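Local coordinates for protein endoglucanase, family GH5 (Zobellia galactanivorans, PDB 6GL2) that hydrolyses hemicellulose, probably including mixed-linked beta-glucans, as a family 5 glycoside hydrolase, at residues A[13-18]-A[266-271]; A[49-54]-A[98-103]; A[66-71]-A[107-112]; A[277-282]-A[314-319]. One frame throughout, in Å; residues are numbered along the deposited sequence.

Contact 1: residues A[13-18]-A[266-271]; sequences APKEFV and EDNRAV
Pro-14, Lys-15 and Val-18 lie on helix 14-20, which packs at the N-terminal end of the TIM barrel, where the strands begin. They meet the loop after helix 246-266, which leads into the seventh strand. Asn-268 has positive phi and is the first residue to leave the helix before the chain heads for the barrel. Ala-270 takes the middle of the contact. Ala-270 CB lies 3.7 Å from Lys-15 CA, within the first turn of the helix. Pro-14 CB is 4.0 Å and Val-18 CG2 3.7 Å from Ala-270 CB. Proline suits this place because it directly follows the N-cap residue Ala-13, where a helix has no need of an N-H. Lys-15 reaches further across the loop in the conformer described; a second one is deposited. Lys-15 CG rests 3.8 Å from Ala-270 CB, and the side chain runs extended beyond it. Lys-15 CE passes 3.5 Å from Arg-269 O, and NZ is hydrogen-bonded to Ile-264 O near the end of helix 246-266. Val-18 also packs on Ile-223 of the sixth strand. Val-18 CG1, anti to the backbone N (chi1 166°), lies 3.5 Å from Val-271 O.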
# COMPACT_ATOMS: atom_id res chain seq x y z
N ALA A 13 -10.31 -11.41 13.26
CA ALA A 13 -11.16 -10.66 12.35
C ALA A 13 -10.31 -9.49 11.78
O ALA A 13 -9.50 -8.88 12.49
CB ALA A 13 -12.38 -10.06 13.12
N PRO A 14 -10.59 -9.14 10.53
CA PRO A 14 -9.88 -7.96 9.96
C PRO A 14 -9.88 -6.67 10.75
O PRO A 14 -8.86 -6.02 10.89
CB PRO A 14 -10.52 -7.79 8.61
CG PRO A 14 -10.95 -9.13 8.22
CD PRO A 14 -11.41 -9.77 9.53
N LYS A 15 -10.98 -6.29 11.43
CA LYS A 15 -10.94 -5.00 12.09
C LYS A 15 -9.96 -5.01 13.27
O LYS A 15 -9.26 -4.00 13.55
CB LYS A 15 -12.32 -4.52 12.51
CG LYS A 15 -13.18 -4.15 11.30
CD LYS A 15 -14.51 -3.53 11.65
CE LYS A 15 -15.31 -3.15 10.40
NZ LYS A 15 -16.72 -2.77 10.84
N GLU A 16 -9.85 -6.23 14.07
CA GLU A 16 -8.89 -6.29 15.13
C GLU A 16 -7.44 -6.39 14.57
O GLU A 16 -6.52 -5.90 15.20
CB GLU A 16 -9.22 -7.43 16.07
CG GLU A 16 -8.34 -7.49 17.28
CD GLU A 16 -8.26 -6.19 18.11
OE1 GLU A 16 -9.30 -5.54 18.47
OE2 GLU A 16 -7.10 -5.78 18.40
N PHE A 17 -7.30 -7.15 13.49
CA PHE A 17 -5.98 -7.22 12.80
C PHE A 17 -5.50 -5.83 12.41
O PHE A 17 -4.32 -5.50 12.70
CB PHE A 17 -6.19 -8.13 11.66
CG PHE A 17 -4.92 -8.46 10.90
CD1 PHE A 17 -4.42 -7.62 9.88
CD2 PHE A 17 -4.22 -9.64 11.14
CE1 PHE A 17 -3.27 -7.95 9.19
CE2 PHE A 17 -3.08 -9.99 10.46
CZ PHE A 17 -2.63 -9.12 9.45
N VAL A 18 -6.33 -4.98 11.86
CA VAL A 18 -5.92 -3.69 11.44
C VAL A 18 -5.54 -2.80 12.60
O VAL A 18 -4.66 -2.00 12.55
CB VAL A 18 -6.94 -3.05 10.45
CG1 VAL A 18 -6.73 -1.57 10.23
CG2 VAL A 18 -6.91 -3.82 9.13
N GLU A 266 -21.02 0.60 6.40
CA GLU A 266 -21.89 -0.10 5.47
C GLU A 266 -21.41 -1.51 5.09
O GLU A 266 -22.19 -2.46 5.02
CB GLU A 266 -22.14 0.75 4.23
CG GLU A 266 -22.97 0.09 3.12
CD GLU A 266 -22.71 0.69 1.74
OE1 GLU A 266 -22.90 1.95 1.61
OE2 GLU A 266 -22.29 -0.10 0.81
N ASP A 267 -20.10 -1.68 4.81
CA ASP A 267 -19.58 -2.94 4.22
C ASP A 267 -19.02 -3.91 5.28
O ASP A 267 -18.66 -5.05 4.93
CB ASP A 267 -18.48 -2.65 3.20
CG ASP A 267 -18.94 -1.90 1.87
OD1 ASP A 267 -20.12 -1.78 1.56
OD2 ASP A 267 -18.04 -1.47 1.10
N ASN A 268 -18.91 -3.50 6.53
CA ASN A 268 -18.25 -4.27 7.59
C ASN A 268 -16.85 -4.78 7.23
O ASN A 268 -16.58 -5.98 7.33
CB ASN A 268 -19.16 -5.45 8.04
CG ASN A 268 -18.62 -6.12 9.31
OD1 ASN A 268 -18.87 -7.33 9.55
ND2 ASN A 268 -17.82 -5.39 10.11
N ARG A 269 -16.09 -3.82 6.68
CA ARG A 269 -14.71 -4.10 6.28
C ARG A 269 -13.76 -3.21 7.02
O ARG A 269 -14.04 -2.06 7.29
CB ARG A 269 -14.53 -3.87 4.82
CG ARG A 269 -15.29 -4.77 3.92
CD ARG A 269 -14.60 -6.11 3.80
NE ARG A 269 -15.41 -7.13 3.16
CZ ARG A 269 -15.08 -8.40 3.12
NH1 ARG A 269 -13.87 -8.82 3.52
NH2 ARG A 269 -15.93 -9.25 2.57
N ALA A 270 -12.52 -3.67 7.22
CA ALA A 270 -11.47 -2.85 7.79
C ALA A 270 -10.68 -2.20 6.63
O ALA A 270 -10.74 -2.70 5.53
CB ALA A 270 -10.53 -3.76 8.63
N VAL A 271 -10.07 -1.08 6.95
CA VAL A 271 -9.37 -0.24 6.00
C VAL A 271 -7.95 0.01 6.45
O VAL A 271 -7.66 0.47 7.55
CB VAL A 271 -10.11 1.09 5.80
CG1 VAL A 271 -9.43 1.95 4.71
CG2 VAL A 271 -11.59 0.80 5.38

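Contact 2: residues A[49-54]-A[98-103]; sequences AMIDEI and NEMYVI
Asp-52 and Asn-98 make the polar half of this contact. Asn-98 ND2 donates to Asp-52 OD1 at 2.9 Å, and the bond is nearly straight, with 172° at the hydrogen. It uses the anti lone pair of OD1, on the side away from the other carboxylate oxygen. The acceptor lies in the amide plane of Asn-98, while the carboxylate and amide planes are turned 68° apart. Both partners are held a second time. Asp-52 OD1 has a salt bridge to Lys-48 NZ, one helical turn earlier, and Asn-98 ND2 also bonds to Phe-94 O. Asn-98 belongs to the end of helix 82-96, which closes in a Schellman motif. Glu-99 is its C-prime residue, with positive phi, and Met-100 N reaches back to Ala-95 O. From here the chain enters strand 101-105, the third of the TIM barrel, and helix 48-57 packs beside this entry.

The apolar half is carried by Met-100, Ile-51 and Ile-54. Met-100 SD lies 4.2 Å from Ile-51 CG2. The Met-100 side chain bends at chi3 (81°), which places Met-100 CE 4.0 Å from Ile-54 CG2, the two side chains crossing at about a right angle. Ile-51 CG2 is also 4.1 Å from Asn-98 ND2, at the border of the polar half. Met-100 further packs on Leu-62 of the second strand, and Ile-54 on Trp-326.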
# COMPACT_ATOMS: atom_id res chain seq x y z
N ALA A 49 19.65 -2.80 9.27
CA ALA A 49 19.92 -1.66 10.07
C ALA A 49 18.96 -0.49 9.82
O ALA A 49 18.53 0.23 10.70
CB ALA A 49 21.40 -1.20 9.91
N MET A 50 18.53 -0.33 8.56
CA MET A 50 17.51 0.62 8.23
C MET A 50 16.17 0.26 8.84
O MET A 50 15.54 1.09 9.46
CB MET A 50 17.35 0.79 6.71
CG MET A 50 18.58 1.34 6.03
SD MET A 50 18.44 1.16 4.21
CE MET A 50 20.15 1.43 3.67
N ILE A 51 15.75 -0.94 8.53
CA ILE A 51 14.46 -1.37 9.09
C ILE A 51 14.40 -1.36 10.59
O ILE A 51 13.38 -0.99 11.21
CB ILE A 51 14.09 -2.75 8.51
CG1 ILE A 51 14.07 -2.73 6.98
CG2 ILE A 51 12.74 -3.19 9.11
CD1 ILE A 51 13.24 -1.61 6.35
N ASP A 52 15.52 -1.66 11.26
CA ASP A 52 15.59 -1.58 12.70
C ASP A 52 15.22 -0.18 13.21
O ASP A 52 14.50 -0.08 14.21
CB ASP A 52 17.06 -1.83 13.20
CG ASP A 52 17.48 -3.27 13.06
OD1 ASP A 52 16.71 -4.22 12.85
OD2 ASP A 52 18.75 -3.47 13.14
N GLU A 53 15.64 0.87 12.51
CA GLU A 53 15.31 2.20 12.96
C GLU A 53 13.81 2.48 12.81
O GLU A 53 13.19 3.22 13.61
CB GLU A 53 16.04 3.25 12.20
CG GLU A 53 17.54 3.19 12.48
CD GLU A 53 17.88 3.27 13.97
OE1 GLU A 53 17.28 4.11 14.67
OE2 GLU A 53 18.74 2.50 14.44
N ILE A 54 13.20 1.97 11.76
CA ILE A 54 11.73 2.12 11.54
C ILE A 54 11.01 1.52 12.73
O ILE A 54 10.05 2.09 13.29
CB ILE A 54 11.30 1.49 10.21
CG1 ILE A 54 12.15 2.05 9.03
CG2 ILE A 54 9.80 1.73 9.95
CD1 ILE A 54 12.13 3.53 8.86
N ASN A 98 11.79 -7.78 13.56
CA ASN A 98 11.53 -6.64 14.36
C ASN A 98 10.11 -6.66 14.93
O ASN A 98 9.64 -5.64 15.42
CB ASN A 98 11.81 -5.34 13.59
CG ASN A 98 13.25 -4.92 13.66
OD1 ASN A 98 13.74 -4.44 14.71
ND2 ASN A 98 13.98 -5.04 12.57
N GLU A 99 9.42 -7.78 14.76
CA GLU A 99 8.09 -7.93 15.28
C GLU A 99 7.05 -7.12 14.51
O GLU A 99 5.98 -6.83 15.06
CB GLU A 99 8.02 -7.72 16.81
CG GLU A 99 9.00 -8.64 17.56
CD GLU A 99 8.71 -10.09 17.21
OE1 GLU A 99 7.65 -10.59 17.64
OE2 GLU A 99 9.49 -10.73 16.51
N MET A 100 7.36 -6.66 13.31
CA MET A 100 6.45 -5.87 12.49
C MET A 100 5.59 -6.74 11.59
O MET A 100 5.93 -7.87 11.25
CB MET A 100 7.25 -4.91 11.61
CG MET A 100 8.14 -3.95 12.40
SD MET A 100 9.21 -2.99 11.32
CE MET A 100 8.03 -1.71 10.82
N TYR A 101 4.47 -6.15 11.19
CA TYR A 101 3.69 -6.62 10.07
C TYR A 101 4.44 -6.18 8.77
O TYR A 101 5.07 -5.12 8.81
CB TYR A 101 2.29 -6.01 10.05
CG TYR A 101 1.39 -6.56 11.16
CD1 TYR A 101 1.42 -6.02 12.42
CD2 TYR A 101 0.62 -7.63 10.93
CE1 TYR A 101 0.65 -6.58 13.49
CE2 TYR A 101 -0.23 -8.19 11.95
CZ TYR A 101 -0.12 -7.67 13.18
OH TYR A 101 -0.88 -8.22 14.21
N VAL A 102 4.22 -6.94 7.72
CA VAL A 102 4.88 -6.59 6.43
C VAL A 102 3.80 -6.79 5.40
O VAL A 102 3.16 -7.85 5.29
CB VAL A 102 6.08 -7.49 6.10
CG1 VAL A 102 6.51 -7.24 4.67
CG2 VAL A 102 7.20 -7.16 7.06
N ILE A 103 3.68 -5.80 4.49
CA ILE A 103 2.77 -5.91 3.35
C ILE A 103 3.67 -6.00 2.08
O ILE A 103 4.45 -5.09 1.82
CB ILE A 103 1.87 -4.65 3.26
CG1 ILE A 103 0.98 -4.44 4.46
CG2 ILE A 103 1.06 -4.69 1.97
CD1 ILE A 103 0.59 -2.97 4.67

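Contact 3: residues A[66-71]-A[107-112]; sequences VTWKFH and HHDETW
Val-66 to Lys-69 and His-107 to Asp-109 join the loops that follow the second and third strands of the TIM barrel. This is the C-terminal end of the barrel, where family 5 enzymes have their active site. The inner part is tight and rich in hydrogen bonds. His-107 N donates to Val-66 O at 2.8 Å, from above the carbonyl plane. His-108 N donates to Thr-67 OG1 at 3.0 Å, and that hydroxyl is also bonded to Asp-32 O. His-108 is the centre of an inverse gamma turn, with Asp-109 N bonded to His-107 O. The Asp-109 carboxylate reaches the other loop and gathers three N-H groups. Asp-109 OD2 takes Trp-68 N on its syn lone pair at 2.9 Å, with 169° at the hydrogen. Asp-109 OD1 receives a weak, bent bond from Lys-69 N. Trp-112 NE1 also donates to Asp-109 OD1 at 2.8 Å, from above the carboxylate plane. These bonds would fix the rotation of the buried carboxylate. Asp-109 OD2 also lies at the edge of the Trp-68 ring, 3.6 Å from Trp-68 CD1, while Trp-68 NE1 is bonded to Asn-105 O.

The other side is more exposed and less ordered, without clear hydrogen bonds between the Lys-69 side chain and Thr-111 or Trp-112. Lys-69 has two deposited conformers. In the one described, Lys-69 CD is 3.1 Å from Thr-111 OG1. The Lys-69 and Trp-112 side chains run antiparallel, with Lys-69 CB at the indole edge, 3.9 Å from Trp-112 NE1.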
# COMPACT_ATOMS: atom_id res chain seq x y z
N VAL A 66 6.67 -3.52 -4.18
CA VAL A 66 7.63 -4.19 -5.08
C VAL A 66 7.06 -4.07 -6.48
O VAL A 66 5.91 -4.38 -6.78
CB VAL A 66 7.72 -5.71 -4.76
CG1 VAL A 66 8.68 -6.42 -5.71
CG2 VAL A 66 8.18 -5.94 -3.30
N THR A 67 7.93 -3.67 -7.39
CA THR A 67 7.67 -3.66 -8.85
C THR A 67 8.32 -4.91 -9.41
O THR A 67 9.49 -5.19 -9.15
CB THR A 67 8.17 -2.37 -9.51
OG1 THR A 67 7.38 -1.28 -9.02
CG2 THR A 67 8.09 -2.47 -11.07
N TRP A 68 7.55 -5.70 -10.13
CA TRP A 68 7.97 -7.04 -10.58
C TRP A 68 8.36 -7.05 -12.04
O TRP A 68 9.02 -7.98 -12.45
CB TRP A 68 6.82 -8.07 -10.32
CG TRP A 68 6.48 -8.16 -8.88
CD1 TRP A 68 5.57 -7.39 -8.19
CD2 TRP A 68 7.03 -9.04 -7.86
NE1 TRP A 68 5.55 -7.73 -6.89
CE2 TRP A 68 6.40 -8.73 -6.63
CE3 TRP A 68 8.01 -10.03 -7.91
CZ2 TRP A 68 6.72 -9.36 -5.43
CZ3 TRP A 68 8.36 -10.65 -6.70
CH2 TRP A 68 7.66 -10.36 -5.52
N LYS A 69 7.95 -6.07 -12.82
CA LYS A 69 8.10 -6.09 -14.30
C LYS A 69 9.50 -6.47 -14.78
O LYS A 69 9.64 -7.32 -15.67
CB LYS A 69 7.65 -4.72 -14.88
CG LYS A 69 7.74 -4.72 -16.41
CD LYS A 69 7.24 -3.45 -17.02
CE LYS A 69 7.59 -3.36 -18.53
NZ LYS A 69 8.44 -4.50 -19.03
N PHE A 70 10.50 -5.93 -14.19
CA PHE A 70 11.82 -6.17 -14.73
C PHE A 70 12.36 -7.53 -14.35
O PHE A 70 13.51 -7.85 -14.66
CB PHE A 70 12.75 -5.04 -14.34
CG PHE A 70 12.36 -3.72 -14.95
CD1 PHE A 70 12.78 -3.45 -16.21
CD2 PHE A 70 11.60 -2.81 -14.28
CE1 PHE A 70 12.44 -2.27 -16.79
CE2 PHE A 70 11.19 -1.63 -14.87
CZ PHE A 70 11.64 -1.40 -16.13
N HIS A 71 11.61 -8.32 -13.62
CA HIS A 71 12.00 -9.64 -13.13
C HIS A 71 11.05 -10.71 -13.52
O HIS A 71 11.09 -11.77 -12.86
CB HIS A 71 12.36 -9.59 -11.67
CG HIS A 71 13.33 -8.53 -11.29
ND1 HIS A 71 14.65 -8.71 -11.37
CD2 HIS A 71 13.11 -7.18 -11.01
CE1 HIS A 71 15.23 -7.53 -11.02
NE2 HIS A 71 14.26 -6.63 -10.82
N HIS A 107 3.36 -3.30 -7.44
CA HIS A 107 3.39 -1.84 -7.37
C HIS A 107 3.35 -1.17 -8.72
O HIS A 107 2.25 -1.19 -9.37
CB HIS A 107 4.58 -1.35 -6.47
CG HIS A 107 4.37 -0.01 -5.89
ND1 HIS A 107 3.54 0.18 -4.82
CD2 HIS A 107 4.86 1.20 -6.26
CE1 HIS A 107 3.58 1.49 -4.52
NE2 HIS A 107 4.31 2.12 -5.43
N HIS A 108 4.45 -0.82 -9.38
CA HIS A 108 4.46 0.00 -10.63
C HIS A 108 4.46 -0.92 -11.78
O HIS A 108 5.29 -0.87 -12.71
CB HIS A 108 5.65 0.94 -10.76
CG HIS A 108 5.65 2.11 -9.80
ND1 HIS A 108 4.52 2.87 -9.48
CD2 HIS A 108 6.69 2.64 -9.05
CE1 HIS A 108 4.91 3.86 -8.63
NE2 HIS A 108 6.20 3.71 -8.37
N ASP A 109 3.42 -1.73 -11.90
CA ASP A 109 3.31 -2.83 -12.89
C ASP A 109 2.17 -2.57 -13.86
O ASP A 109 1.65 -3.48 -14.53
CB ASP A 109 3.27 -4.17 -12.16
CG ASP A 109 4.65 -4.62 -11.71
OD1 ASP A 109 5.48 -4.92 -12.64
OD2 ASP A 109 4.87 -4.68 -10.53
N GLU A 110 1.72 -1.32 -13.93
CA GLU A 110 0.54 -0.96 -14.76
C GLU A 110 0.74 -1.33 -16.24
O GLU A 110 -0.25 -1.65 -16.89
CB GLU A 110 0.30 0.56 -14.67
CG GLU A 110 -0.06 1.18 -13.35
CD GLU A 110 1.09 1.26 -12.33
OE1 GLU A 110 2.31 1.34 -12.67
OE2 GLU A 110 0.68 1.27 -11.13
N THR A 111 1.97 -1.39 -16.77
CA THR A 111 2.17 -1.61 -18.21
C THR A 111 1.71 -2.99 -18.60
O THR A 111 1.34 -3.17 -19.78
CB THR A 111 3.57 -1.38 -18.63
OG1 THR A 111 4.50 -2.14 -17.84
CG2 THR A 111 3.89 0.17 -18.49
N TRP A 112 1.64 -3.95 -17.69
CA TRP A 112 1.13 -5.31 -18.04
C TRP A 112 -0.15 -5.58 -17.33
O TRP A 112 -0.59 -6.75 -17.25
CB TRP A 112 2.19 -6.42 -17.85
CG TRP A 112 2.80 -6.56 -16.46
CD1 TRP A 112 3.85 -5.85 -15.91
CD2 TRP A 112 2.34 -7.40 -15.36
NE1 TRP A 112 4.09 -6.27 -14.63
CE2 TRP A 112 3.24 -7.16 -14.23
CE3 TRP A 112 1.31 -8.32 -15.21
CZ2 TRP A 112 3.08 -7.84 -13.02
CZ3 TRP A 112 1.16 -8.98 -13.99
CH2 TRP A 112 2.02 -8.75 -12.93

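Contact 4: residues A[277-282]-A[314-319]; sequences GSTFSD and DEFGIF
Phe-316 turns one ring face to Thr-279. Thr-279 CB lies 4.3 Å from the ring centroid and 26° off the normal, a CH-pi contact, and Thr-279 CA stands above the same ring toward its rim. Gly-277 C meets the ring at its edge, 3.8 Å from Phe-316 CE1. Trp-308 adds an edge-to-face ring contact. The Phe-280 ring has the backbone N of Asp-282 over one face. Phe-280 CB is 3.6 Å from Asp-314 O.

The backbones are joined at Glu-315 O. Phe-280 N donates to Glu-315 O at 2.9 Å, in the carbonyl plane and on a lone pair. Thr-279 CA adds a CA-H...O contact to the same Glu-315 O at 3.3 Å. One water bridges the two segments. It accepts from Thr-279 OG1 at 2.7 Å and donates to Phe-280 O and Asp-314 O. Thr-279 OG1 is anti to the backbone N (chi1 -159°), which places it near Glu-315 CA.

These are the loops after the seventh and eighth strands of the TIM barrel. In family 5 the nucleophile sits at the end of the seventh strand. The side chain of Thr-279 is about 10 Å from that of Asp-240, a magnesium-binding residue, the metal being absent from this chain. Ser-278 and Phe-316 pack on helix 232-237, Ser-278 O is bonded to Arg-287 of helix 284-301, and Ser-278 also touches Trp-307 of the eighth strand.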
# COMPACT_ATOMS: atom_id res chain seq x y z
N GLY A 277 0.47 11.24 3.10
CA GLY A 277 1.53 12.09 3.56
C GLY A 277 1.62 13.36 2.78
O GLY A 277 0.69 13.65 2.00
N SER A 278 2.63 14.16 3.08
CA SER A 278 2.78 15.44 2.38
C SER A 278 4.17 15.60 1.89
O SER A 278 5.11 15.21 2.57
CB SER A 278 2.38 16.63 3.31
OG SER A 278 3.18 16.61 4.46
N THR A 279 4.34 16.22 0.76
CA THR A 279 5.65 16.54 0.21
C THR A 279 6.18 17.79 0.96
O THR A 279 5.41 18.57 1.52
CB THR A 279 5.53 16.77 -1.30
OG1 THR A 279 6.83 16.59 -1.89
CG2 THR A 279 4.86 18.12 -1.70
N PHE A 280 7.47 17.90 1.01
CA PHE A 280 8.09 19.02 1.64
C PHE A 280 7.89 20.29 0.81
O PHE A 280 8.36 20.39 -0.30
CB PHE A 280 9.60 18.81 1.84
CG PHE A 280 10.21 19.91 2.65
CD1 PHE A 280 9.84 20.14 3.96
CD2 PHE A 280 11.05 20.79 2.02
CE1 PHE A 280 10.38 21.21 4.66
CE2 PHE A 280 11.56 21.90 2.73
CZ PHE A 280 11.25 22.04 4.02
N SER A 281 7.28 21.31 1.39
CA SER A 281 7.09 22.60 0.69
C SER A 281 7.51 23.79 1.55
O SER A 281 6.72 24.75 1.76
CB SER A 281 5.61 22.76 0.36
OG SER A 281 5.20 21.73 -0.55
N ASP A 282 8.71 23.72 2.12
CA ASP A 282 9.27 24.79 2.95
C ASP A 282 8.30 25.13 4.04
O ASP A 282 8.04 26.32 4.42
CB ASP A 282 9.65 26.04 2.12
CG ASP A 282 10.84 25.85 1.32
OD1 ASP A 282 11.60 24.85 1.34
OD2 ASP A 282 11.18 26.89 0.66
N ASP A 314 13.69 16.04 0.22
CA ASP A 314 13.00 17.16 -0.40
C ASP A 314 11.58 16.86 -0.84
O ASP A 314 10.86 17.72 -1.35
CB ASP A 314 13.83 17.69 -1.59
CG ASP A 314 15.17 18.20 -1.11
OD1 ASP A 314 15.29 18.70 0.00
OD2 ASP A 314 16.15 18.15 -1.87
N GLU A 315 11.16 15.61 -0.72
CA GLU A 315 9.86 15.14 -1.13
C GLU A 315 9.19 14.50 0.09
O GLU A 315 8.62 15.22 0.88
CB GLU A 315 10.03 14.18 -2.32
CG GLU A 315 10.56 14.92 -3.52
CD GLU A 315 10.87 14.09 -4.71
OE1 GLU A 315 10.57 12.86 -4.73
OE2 GLU A 315 11.43 14.56 -5.75
N PHE A 316 9.12 13.15 0.20
CA PHE A 316 8.41 12.46 1.22
C PHE A 316 9.28 11.77 2.27
O PHE A 316 8.77 11.13 3.21
CB PHE A 316 7.49 11.40 0.55
CG PHE A 316 6.29 11.99 -0.16
CD1 PHE A 316 5.17 12.24 0.52
CD2 PHE A 316 6.37 12.32 -1.49
CE1 PHE A 316 4.03 12.77 -0.13
CE2 PHE A 316 5.28 12.90 -2.12
CZ PHE A 316 4.13 13.12 -1.41
N GLY A 317 10.59 11.87 2.10
CA GLY A 317 11.49 11.16 2.97
C GLY A 317 11.59 11.82 4.35
O GLY A 317 11.95 13.02 4.48
N ILE A 318 11.23 11.08 5.36
CA ILE A 318 11.37 11.48 6.75
C ILE A 318 12.46 10.73 7.51
O ILE A 318 12.98 11.24 8.52
CB ILE A 318 10.04 11.47 7.54
CG1 ILE A 318 9.46 10.07 7.63
CG2 ILE A 318 9.02 12.37 6.80
CD1 ILE A 318 8.24 10.01 8.54
N PHE A 319 12.91 9.61 6.94
CA PHE A 319 14.06 8.82 7.46
C PHE A 319 15.21 8.92 6.48
O PHE A 319 14.99 8.83 5.28
CB PHE A 319 13.62 7.38 7.60
CG PHE A 319 14.71 6.43 8.08
CD1 PHE A 319 15.33 6.63 9.31
CD2 PHE A 319 15.17 5.43 7.30
CE1 PHE A 319 16.33 5.77 9.74
CE2 PHE A 319 16.19 4.57 7.75
CZ PHE A 319 16.78 4.74 8.96
O HOH W 1 8.23 18.82 -2.49

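From the N terminus, helix 14-20 meets the loop before the seventh strand in contact 1, which closes a loop of some 250 residues. Contacts 2 and 3 both fall within that loop. They cross: 49-54 and 66-71 come first, then 98-103 and 107-112. Contact 2 ties helix 48-57 to the entry of the third strand, and contact 3 ties the loops leaving the second and third strands. Contact 4 opens after contact 1 has closed and joins the loops after the last two strands. Contacts 1 and 3 lie on opposite sides of the chain's centre. Phe-17 packs on Tyr-101 between contacts 1 and 2, and Phe-319 on Glu-53 between contacts 4 and 2.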